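Local coordinates for fatty acid-binding protein homolog (Ascaris suum, PDB 6I8X), which binds fatty acids inside a beta-barrel and may sequester toxic fatty acids and their peroxidation products or help maintain the eggshell lipid layer, at residues T8-D11 with K12-G15; E65-T69 with K70-H74; D77-L80 with G81-F84; D99-D102 with P103-T107. All coordinates share one frame; numbering follows the deposited sequence.

Contact 1 (T8-D11 with K12-G15). With TAM (tris(hydroxyethyl)aminomethane), chain K; EDO (1,2-ethanediol), chain F.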
# COMPACT_ATOMS: atom_id res chain seq x y z
N THR A 8 10.26 13.61 3.10
CA THR A 8 10.99 12.85 2.08
C THR A 8 10.79 11.35 2.34
O THR A 8 10.89 10.91 3.49
CB THR A 8 12.48 13.28 1.95
OG1 THR A 8 12.51 14.64 1.54
CG2 THR A 8 13.27 12.45 0.90
N LEU A 9 10.46 10.60 1.30
CA LEU A 9 10.30 9.16 1.44
C LEU A 9 11.71 8.57 1.57
O LEU A 9 12.54 8.78 0.68
CB LEU A 9 9.54 8.55 0.21
CG LEU A 9 9.12 7.08 0.23
CD1 LEU A 9 8.11 6.80 1.33
CD2 LEU A 9 8.48 6.68 -1.09
N PRO A 10 12.03 7.89 2.68
CA PRO A 10 13.35 7.24 2.79
C PRO A 10 13.59 6.28 1.61
O PRO A 10 12.65 5.64 1.17
CB PRO A 10 13.25 6.47 4.13
CG PRO A 10 12.19 7.20 4.89
CD PRO A 10 11.18 7.55 3.85
N ASP A 11 14.85 6.20 1.11
CA ASP A 11 15.30 5.35 -0.01
C ASP A 11 14.97 3.87 0.18
O ASP A 11 14.84 3.15 -0.80
CB ASP A 11 16.79 5.55 -0.31
CG ASP A 11 17.07 6.88 -0.96
OD1 ASP A 11 16.41 7.20 -1.98
OD2 ASP A 11 17.96 7.61 -0.47
N LYS A 12 14.85 3.45 1.46
CA LYS A 12 14.42 2.16 2.01
C LYS A 12 13.14 1.69 1.28
O LYS A 12 12.96 0.50 1.06
CB LYS A 12 13.96 2.44 3.47
CG LYS A 12 14.58 1.60 4.54
CD LYS A 12 13.78 1.76 5.84
CE LYS A 12 14.44 2.67 6.85
NZ LYS A 12 14.32 4.10 6.48
N PHE A 13 12.22 2.62 1.01
CA PHE A 13 10.91 2.35 0.42
C PHE A 13 10.85 2.50 -1.09
O PHE A 13 9.83 2.19 -1.67
CB PHE A 13 9.85 3.23 1.11
CG PHE A 13 9.73 2.94 2.58
CD1 PHE A 13 9.18 1.73 3.03
CD2 PHE A 13 10.18 3.85 3.53
CE1 PHE A 13 9.10 1.44 4.39
CE2 PHE A 13 10.08 3.57 4.90
CZ PHE A 13 9.54 2.36 5.32
N LEU A 14 11.93 2.94 -1.72
CA LEU A 14 11.99 3.10 -3.16
C LEU A 14 12.38 1.81 -3.85
O LEU A 14 13.25 1.08 -3.36
CB LEU A 14 12.95 4.23 -3.59
CG LEU A 14 12.52 5.66 -3.25
CD1 LEU A 14 13.57 6.67 -3.75
CD2 LEU A 14 11.15 6.00 -3.84
N GLY A 15 11.74 1.56 -4.99
CA GLY A 15 12.04 0.39 -5.80
C GLY A 15 10.86 -0.50 -6.11
O GLY A 15 9.71 -0.10 -5.96
C TAM K . 16.19 2.36 -6.89
C1 TAM K . 14.93 2.83 -7.73
C2 TAM K . 15.82 0.93 -6.27
C3 TAM K . 17.62 2.29 -7.62
C4 TAM K . 14.56 4.29 -7.62
C5 TAM K . 15.55 -0.13 -7.32
C6 TAM K . 17.68 2.95 -8.98
N TAM K . 16.25 3.41 -5.85
O4 TAM K . 13.42 4.56 -8.41
O5 TAM K . 14.85 -1.31 -6.82
O6 TAM K . 19.00 2.90 -9.47
C1 EDO F . 17.24 8.11 2.74
O1 EDO F . 16.64 7.42 3.82
C2 EDO F . 16.28 9.22 2.21
O2 EDO F . 17.00 10.13 1.39
O HOH W 1 15.38 0.51 -1.42
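P10 and F13 lie side by side across a tight turn, the proline ring carbon CD resting 3.8 Å from F13 CD2 at the edge of the phenyl ring and near its plane. Beneath them the backbone winds into a short 3-10 segment: F13 N donates to P10 O at 3.1 Å and L14 N to D11 O at 3.1 Å. A water lies within hydrogen-bonding distance of both D11 O and L14 O, though it has more acceptors in reach than protons to give. L14 runs outward from CB, which sits 3.5 Å from D11 O, and then forks at CG. CD1 goes to the carboxylate of D11, 3.4 Å from OD1, while CD2 meets L9 CD2 at 3.9 Å. The other L9 methyl, CD1, leans on F13 CB at 4.0 Å, the two side chains crossing at about a right angle. K12 CB lies over one face of the phenyl ring, toward the rim; the lysine bends at its far end to carry NZ past P10 CB to a hydrogen bond with P103 O. L14 and G15 line the pocket of a bound tris(hydroxyethyl)aminomethane. The turn leads into strand 15-23, with L9 and F13 packed on L106 of strand 105-112.

Contact 2 (E65-T69 with K70-H74). With VCA (vaccenic acid), chain C; TAM (tris(hydroxyethyl)aminomethane), chain L.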
# COMPACT_ATOMS: atom_id res chain seq x y z
N GLU A 65 2.72 1.97 -7.82
CA GLU A 65 1.93 1.04 -8.60
C GLU A 65 1.73 -0.23 -7.83
O GLU A 65 2.65 -0.70 -7.16
CB GLU A 65 2.66 0.70 -9.93
CG GLU A 65 2.89 1.90 -10.83
CD GLU A 65 3.51 1.60 -12.18
OE1 GLU A 65 4.71 1.25 -12.22
OE2 GLU A 65 2.80 1.77 -13.20
N ASN A 66 0.56 -0.80 -7.96
CA ASN A 66 0.23 -2.13 -7.46
C ASN A 66 -0.09 -2.90 -8.72
O ASN A 66 -1.10 -2.61 -9.36
CB ASN A 66 -1.01 -2.12 -6.58
CG ASN A 66 -0.72 -1.92 -5.14
OD1 ASN A 66 0.07 -2.63 -4.55
ND2 ASN A 66 -1.41 -0.99 -4.53
N LEU A 67 0.80 -3.81 -9.11
CA LEU A 67 0.65 -4.65 -10.30
C LEU A 67 0.28 -6.05 -9.84
O LEU A 67 1.04 -6.67 -9.11
CB LEU A 67 1.94 -4.66 -11.16
CG LEU A 67 2.53 -3.28 -11.55
CD1 LEU A 67 3.80 -3.44 -12.37
CD2 LEU A 67 1.49 -2.39 -12.30
N THR A 68 -0.93 -6.50 -10.17
CA THR A 68 -1.39 -7.84 -9.75
C THR A 68 -1.76 -8.65 -10.98
O THR A 68 -1.71 -8.13 -12.09
CB THR A 68 -2.48 -7.81 -8.64
OG1 THR A 68 -3.77 -7.75 -9.23
CG2 THR A 68 -2.30 -6.66 -7.60
N THR A 69 -2.11 -9.93 -10.79
CA THR A 69 -2.56 -10.88 -11.82
C THR A 69 -3.69 -10.28 -12.64
O THR A 69 -3.70 -10.43 -13.87
CB THR A 69 -2.97 -12.19 -11.15
OG1 THR A 69 -1.85 -12.73 -10.43
CG2 THR A 69 -3.52 -13.22 -12.12
N LYS A 70 -4.62 -9.56 -11.98
CA LYS A 70 -5.73 -8.96 -12.71
C LYS A 70 -5.70 -7.42 -12.69
O LYS A 70 -5.08 -6.82 -13.57
CB LYS A 70 -7.07 -9.56 -12.23
CG LYS A 70 -7.32 -10.94 -12.83
CD LYS A 70 -7.52 -10.81 -14.39
CE LYS A 70 -7.77 -12.14 -15.02
NZ LYS A 70 -7.79 -12.05 -16.48
N LYS A 71 -6.31 -6.79 -11.70
CA LYS A 71 -6.35 -5.35 -11.55
C LYS A 71 -5.00 -4.74 -11.22
O LYS A 71 -4.29 -5.26 -10.37
CB LYS A 71 -7.38 -5.00 -10.43
CG LYS A 71 -7.72 -3.52 -10.24
CD LYS A 71 -8.40 -2.92 -11.44
CE LYS A 71 -8.80 -1.50 -11.20
NZ LYS A 71 -9.44 -0.94 -12.41
N ASP A 72 -4.68 -3.60 -11.84
CA ASP A 72 -3.49 -2.80 -11.53
C ASP A 72 -3.94 -1.40 -11.12
O ASP A 72 -4.95 -0.92 -11.60
CB ASP A 72 -2.54 -2.71 -12.73
CG ASP A 72 -2.02 -4.06 -13.24
OD1 ASP A 72 -1.85 -4.99 -12.41
OD2 ASP A 72 -1.79 -4.19 -14.47
N THR A 73 -3.21 -0.77 -10.18
CA THR A 73 -3.44 0.62 -9.75
C THR A 73 -2.19 1.43 -10.04
O THR A 73 -1.09 0.88 -10.07
CB THR A 73 -3.96 0.77 -8.30
OG1 THR A 73 -2.99 0.37 -7.35
CG2 THR A 73 -5.26 0.04 -8.06
N HIS A 74 -2.36 2.72 -10.34
CA HIS A 74 -1.27 3.62 -10.69
C HIS A 74 -1.57 4.99 -10.10
O HIS A 74 -2.38 5.75 -10.64
CB HIS A 74 -1.09 3.73 -12.23
CG HIS A 74 -1.14 2.43 -12.96
ND1 HIS A 74 0.02 1.73 -13.27
CD2 HIS A 74 -2.20 1.76 -13.46
CE1 HIS A 74 -0.38 0.66 -13.94
NE2 HIS A 74 -1.70 0.63 -14.08
O2 VCA C . -2.11 -4.34 -1.61
C1 VCA C . -2.05 -5.62 -1.87
O1 VCA C . -1.00 -6.21 -2.03
C2 VCA C . -3.38 -6.31 -1.96
C3 VCA C . -3.49 -7.38 -3.04
C4 VCA C . -4.94 -7.77 -3.33
C5 VCA C . -5.12 -8.93 -4.28
C6 VCA C . -5.19 -8.52 -5.74
C7 VCA C . -5.17 -9.71 -6.68
C8 VCA C . -6.49 -10.44 -6.90
C9 VCA C . -7.39 -9.80 -7.94
C10 VCA C . -8.76 -10.49 -8.04
C11 VCA C . -9.86 -9.56 -8.46
C12 VCA C . -10.38 -8.59 -7.73
C13 VCA C . -9.96 -8.21 -6.34
C14 VCA C . -10.90 -7.22 -5.67
C15 VCA C . -10.58 -6.95 -4.21
C16 VCA C . -9.19 -6.39 -3.93
C17 VCA C . -8.95 -6.06 -2.47
C18 VCA C . -7.73 -5.21 -2.25
C TAM L . -10.50 -13.53 -19.87
C1 TAM L . -11.49 -14.75 -19.71
C2 TAM L . -9.07 -14.05 -20.04
C3 TAM L . -10.85 -12.69 -21.16
C4 TAM L . -11.87 -15.18 -18.31
C5 TAM L . -8.54 -15.04 -19.02
C6 TAM L . -10.55 -11.21 -21.11
N TAM L . -10.51 -12.74 -18.62
O4 TAM L . -12.55 -14.14 -17.65
O5 TAM L . -8.53 -14.46 -17.74
O6 TAM L . -9.41 -10.88 -20.31
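E65 and H74 face each other as a non-hydrogen-bonded pair of an antiparallel hairpin, and their side chains supply the bond the backbone lacks there: H74 ND1 donates to E65 OE2 at 2.8 Å. The oxygen lies almost in the imidazole plane, whereas the proton reaches it on the anti side of the carboxylate, whose plane is turned 56° from the ring. The L67 side chain crosses that of H74 at about a right angle, CD2 3.9 Å from CE1. The close-knit part is the next pair, N66 and T73, bonded both ways, with T73 N to N66 O at 2.9 Å. Their side chains run alongside each other, N66 CB 3.3 Å from T73 OG1, and the amide oxygen of N66 is held by K49. Towards the turn side chains take over. D72 OD1 receives T68 N at 2.9 Å, nearly along its C-O bond. T68 OG1, placed between the backbone N and the carbonyl carbon (chi1 89°), is thereby turned to K71 O, 2.8 Å away, while its flank touches the chain of the vaccenic acid. Beyond this the hairpin becomes loose: K70 NZ donates to a hydroxyl of a bound tris(hydroxyethyl)aminomethane, and K71 leaves for a salt bridge with E87. Polar bonds thus close the turn beside a greasy ligand, and E65 would probably favour a protonated H74, though R52, in a long, weak ion pair with the other oxygen, would temper this.

Contact 3 (D77-L80 with G81-F84)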
# COMPACT_ATOMS: atom_id res chain seq x y z
N ASP A 77 2.16 11.29 -8.86
CA ASP A 77 2.47 12.60 -8.29
C ASP A 77 1.88 12.87 -6.92
O ASP A 77 1.39 13.97 -6.67
CB ASP A 77 2.09 13.73 -9.27
CG ASP A 77 3.22 14.06 -10.19
OD1 ASP A 77 4.26 14.53 -9.70
OD2 ASP A 77 3.08 13.81 -11.40
N TRP A 78 1.94 11.89 -6.02
CA TRP A 78 1.43 12.12 -4.67
C TRP A 78 2.54 12.61 -3.69
O TRP A 78 3.73 12.43 -3.95
CB TRP A 78 0.67 10.91 -4.12
CG TRP A 78 1.46 9.63 -4.14
CD1 TRP A 78 1.40 8.65 -5.08
CD2 TRP A 78 2.39 9.18 -3.14
NE1 TRP A 78 2.24 7.62 -4.74
CE2 TRP A 78 2.89 7.93 -3.58
CE3 TRP A 78 2.87 9.72 -1.93
CZ2 TRP A 78 3.86 7.22 -2.86
CZ3 TRP A 78 3.86 9.03 -1.24
CH2 TRP A 78 4.33 7.79 -1.69
N ALA A 79 2.13 13.25 -2.60
CA ALA A 79 3.04 13.73 -1.58
C ALA A 79 2.67 13.08 -0.25
O ALA A 79 1.49 12.76 -0.03
CB ALA A 79 2.95 15.25 -1.47
N LEU A 80 3.66 12.89 0.63
CA LEU A 80 3.40 12.35 1.98
C LEU A 80 2.56 13.36 2.80
O LEU A 80 2.83 14.57 2.80
CB LEU A 80 4.73 11.98 2.68
CG LEU A 80 5.49 10.77 2.07
CD1 LEU A 80 6.92 10.69 2.59
CD2 LEU A 80 4.78 9.44 2.33
N GLY A 81 1.47 12.86 3.40
CA GLY A 81 0.51 13.64 4.18
C GLY A 81 -0.54 14.35 3.35
O GLY A 81 -1.39 15.06 3.90
N GLU A 82 -0.52 14.19 2.02
CA GLU A 82 -1.50 14.85 1.15
C GLU A 82 -2.49 13.84 0.52
O GLU A 82 -2.11 13.01 -0.31
CB GLU A 82 -0.79 15.69 0.09
CG GLU A 82 -1.72 16.49 -0.80
CD GLU A 82 -1.06 16.95 -2.07
OE1 GLU A 82 -0.42 18.03 -2.05
OE2 GLU A 82 -1.17 16.23 -3.09
N GLU A 83 -3.75 13.93 0.93
CA GLU A 83 -4.85 13.08 0.47
C GLU A 83 -5.16 13.33 -1.01
O GLU A 83 -5.18 14.48 -1.45
CB GLU A 83 -6.10 13.33 1.33
CG GLU A 83 -7.24 12.35 1.07
CD GLU A 83 -8.49 12.58 1.91
OE1 GLU A 83 -9.26 13.51 1.58
OE2 GLU A 83 -8.72 11.80 2.86
N PHE A 84 -5.43 12.26 -1.76
CA PHE A 84 -5.83 12.28 -3.17
C PHE A 84 -6.95 11.26 -3.37
O PHE A 84 -7.15 10.37 -2.53
CB PHE A 84 -4.63 11.96 -4.10
CG PHE A 84 -3.97 10.60 -3.96
CD1 PHE A 84 -2.94 10.40 -3.05
CD2 PHE A 84 -4.33 9.54 -4.79
CE1 PHE A 84 -2.30 9.17 -2.95
CE2 PHE A 84 -3.69 8.31 -4.70
CZ PHE A 84 -2.67 8.13 -3.78
O HOH W 2 -0.61 10.73 -0.19
O HOH W 3 -0.96 13.55 -2.81
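W78 and F84 meet obliquely at the base of a tight turn, W78 CB lying 3.6 Å from F84 CE1. Both aromatic side chains take the same first torsion, with CG placed between the backbone N and the carbonyl carbon (chi1 56° for W78 and 62° for F84). Their planes come out only 14° from parallel, yet the rings are slid so far apart, 5.5 Å between the indole five-membered ring and the phenyl centroid, that they barely overlap; the touch is made by W78 CB and CG. Between these residues the chain makes a type II beta turn from A79 to E82, closed by E82 N donating to A79 O at 3.2 Å. G81 occupies the third position with positive phi, as is usual in this turn. A79 CB and E82 CB come together at 4.1 Å on its flank. From there E82 runs extended, and its carboxylate is shared: OE1 forms a salt bridge with R61, while OE2 accepts a hydrogen bond from a water that also accepts from A79 N and donates to E82 O. A second water ties A79 O to E82 O near the phenyl edge, so two waters bridge the two limbs of the turn. L80, at its corner, points its side chain away to pack on L100 and L106. The turn links strand 72-78 to strand 84-87, the fourth and fifth strands, between which the FABP barrel characteristically has a gap in backbone hydrogen bonding; W78 stacks on F98 of strand 93-100, and F84 reaches I96 of that strand and H75.

Contact 4 (D99-D102 with P103-T107)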
# COMPACT_ATOMS: atom_id res chain seq x y z
N ASP A 99 1.76 8.44 4.22
CA ASP A 99 2.39 9.26 5.24
C ASP A 99 3.47 8.48 5.96
O ASP A 99 3.55 7.26 5.82
CB ASP A 99 1.33 9.76 6.24
CG ASP A 99 1.60 11.15 6.83
OD1 ASP A 99 2.76 11.66 6.68
OD2 ASP A 99 0.69 11.70 7.47
N LEU A 100 4.33 9.18 6.70
CA LEU A 100 5.41 8.59 7.48
C LEU A 100 5.07 8.71 8.94
O LEU A 100 4.78 9.81 9.40
CB LEU A 100 6.75 9.34 7.25
CG LEU A 100 7.54 9.05 5.97
CD1 LEU A 100 8.88 9.79 6.01
CD2 LEU A 100 7.81 7.55 5.79
N LYS A 101 5.09 7.59 9.67
CA LYS A 101 4.86 7.61 11.13
C LYS A 101 6.20 7.91 11.82
O LYS A 101 6.22 8.43 12.92
CB LYS A 101 4.29 6.27 11.62
CG LYS A 101 2.78 6.24 11.74
CD LYS A 101 2.34 5.36 12.90
CE LYS A 101 1.15 5.93 13.62
NZ LYS A 101 0.97 5.30 14.96
N ASP A 102 7.30 7.54 11.16
CA ASP A 102 8.70 7.73 11.58
C ASP A 102 9.54 7.30 10.36
O ASP A 102 8.93 6.82 9.41
CB ASP A 102 9.05 6.91 12.86
CG ASP A 102 8.79 5.41 12.78
OD1 ASP A 102 9.41 4.74 11.92
OD2 ASP A 102 7.98 4.90 13.59
N PRO A 103 10.89 7.45 10.33
CA PRO A 103 11.64 7.06 9.11
C PRO A 103 11.61 5.58 8.69
O PRO A 103 11.99 5.25 7.57
CB PRO A 103 13.07 7.50 9.42
CG PRO A 103 13.14 7.64 10.91
CD PRO A 103 11.77 8.08 11.33
N ASN A 104 11.17 4.70 9.59
CA ASN A 104 11.10 3.26 9.33
C ASN A 104 9.66 2.78 9.03
O ASN A 104 9.46 1.60 8.75
CB ASN A 104 11.68 2.47 10.54
CG ASN A 104 12.87 3.08 11.24
OD1 ASN A 104 13.91 3.37 10.63
ND2 ASN A 104 12.73 3.28 12.54
N THR A 105 8.67 3.69 9.08
CA THR A 105 7.24 3.36 8.94
C THR A 105 6.47 4.21 7.92
O THR A 105 6.12 5.36 8.18
CB THR A 105 6.54 3.43 10.31
OG1 THR A 105 7.34 2.78 11.29
CG2 THR A 105 5.14 2.82 10.30
N LEU A 106 6.09 3.57 6.82
CA LEU A 106 5.24 4.20 5.82
C LEU A 106 3.80 3.69 6.02
O LEU A 106 3.58 2.50 6.17
CB LEU A 106 5.77 3.87 4.41
CG LEU A 106 4.90 4.17 3.19
CD1 LEU A 106 4.83 5.66 2.92
CD2 LEU A 106 5.48 3.48 1.95
N THR A 107 2.84 4.62 6.08
CA THR A 107 1.43 4.26 6.20
C THR A 107 0.70 4.61 4.89
O THR A 107 1.18 5.43 4.11
CB THR A 107 0.77 4.86 7.45
OG1 THR A 107 0.61 6.26 7.28
CG2 THR A 107 1.53 4.52 8.73
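D102 and T105 cross at a slant over a type I beta turn, the carboxylate reaching forward over the residues that follow. With CG of D102 held between its backbone N and carbonyl carbon (chi1 56°), OD1 accepts two bonds: N104 N at 2.9 Å, on the anti lone pair, and T105 OG1, also at 2.9 Å, on the syn side and well out of the carboxylate plane. The aspartate side chain thereby ties down the turn in the manner of an Asx turn, while T105 N to D102 O at 3.2 Å closes its backbone. T105 also turns its methyl CG2 against K101 CB, 3.8 Å away. Further along, the lysine meets T107 at about a right angle, its CG 3.7 Å from T107 CG2, so the aliphatic part of K101 lies across two threonine methyls before its end leads off. D99 and T107 form the hydrogen-bonded pair, with T107 N running almost straight to D99 O at 2.7 Å. D99 also folds its OD1 back onto L100 N, and the same oxygen has a salt bridge to K7. Next to it K101 N donates to T105 O. L100 and L106 point to the other face; L100 CD2 lies 3.7 Å from T105 O, and its apolar touch on L106 CB is loose. The hairpin joins strand 93-100 to strand 105-112, with strand 119-127 beside the latter: L106 packs on Y124 there and T107 on T121, while L100 rests on P10.

How the contacts relate
Contacts 1, 3 and 4 gather at one end of the barrel: L80 of contact 3 packs on L9 of contact 1 and on L100 and L106 of contact 4, while K12 of contact 1 reaches P103 O of contact 4. All three are partly buried and mix apolar side chains with turn hydrogen bonds; bridging waters are clearest in contact 3. Contact 2 stands apart, on the opposite side of the chain's centre from contact 4, and is a surface contact, although its T68 touches the fatty acid. It shares strand 72-78 with contact 3. Contacts 2 and 4 are both hairpins fastened by an aspartate near the turn.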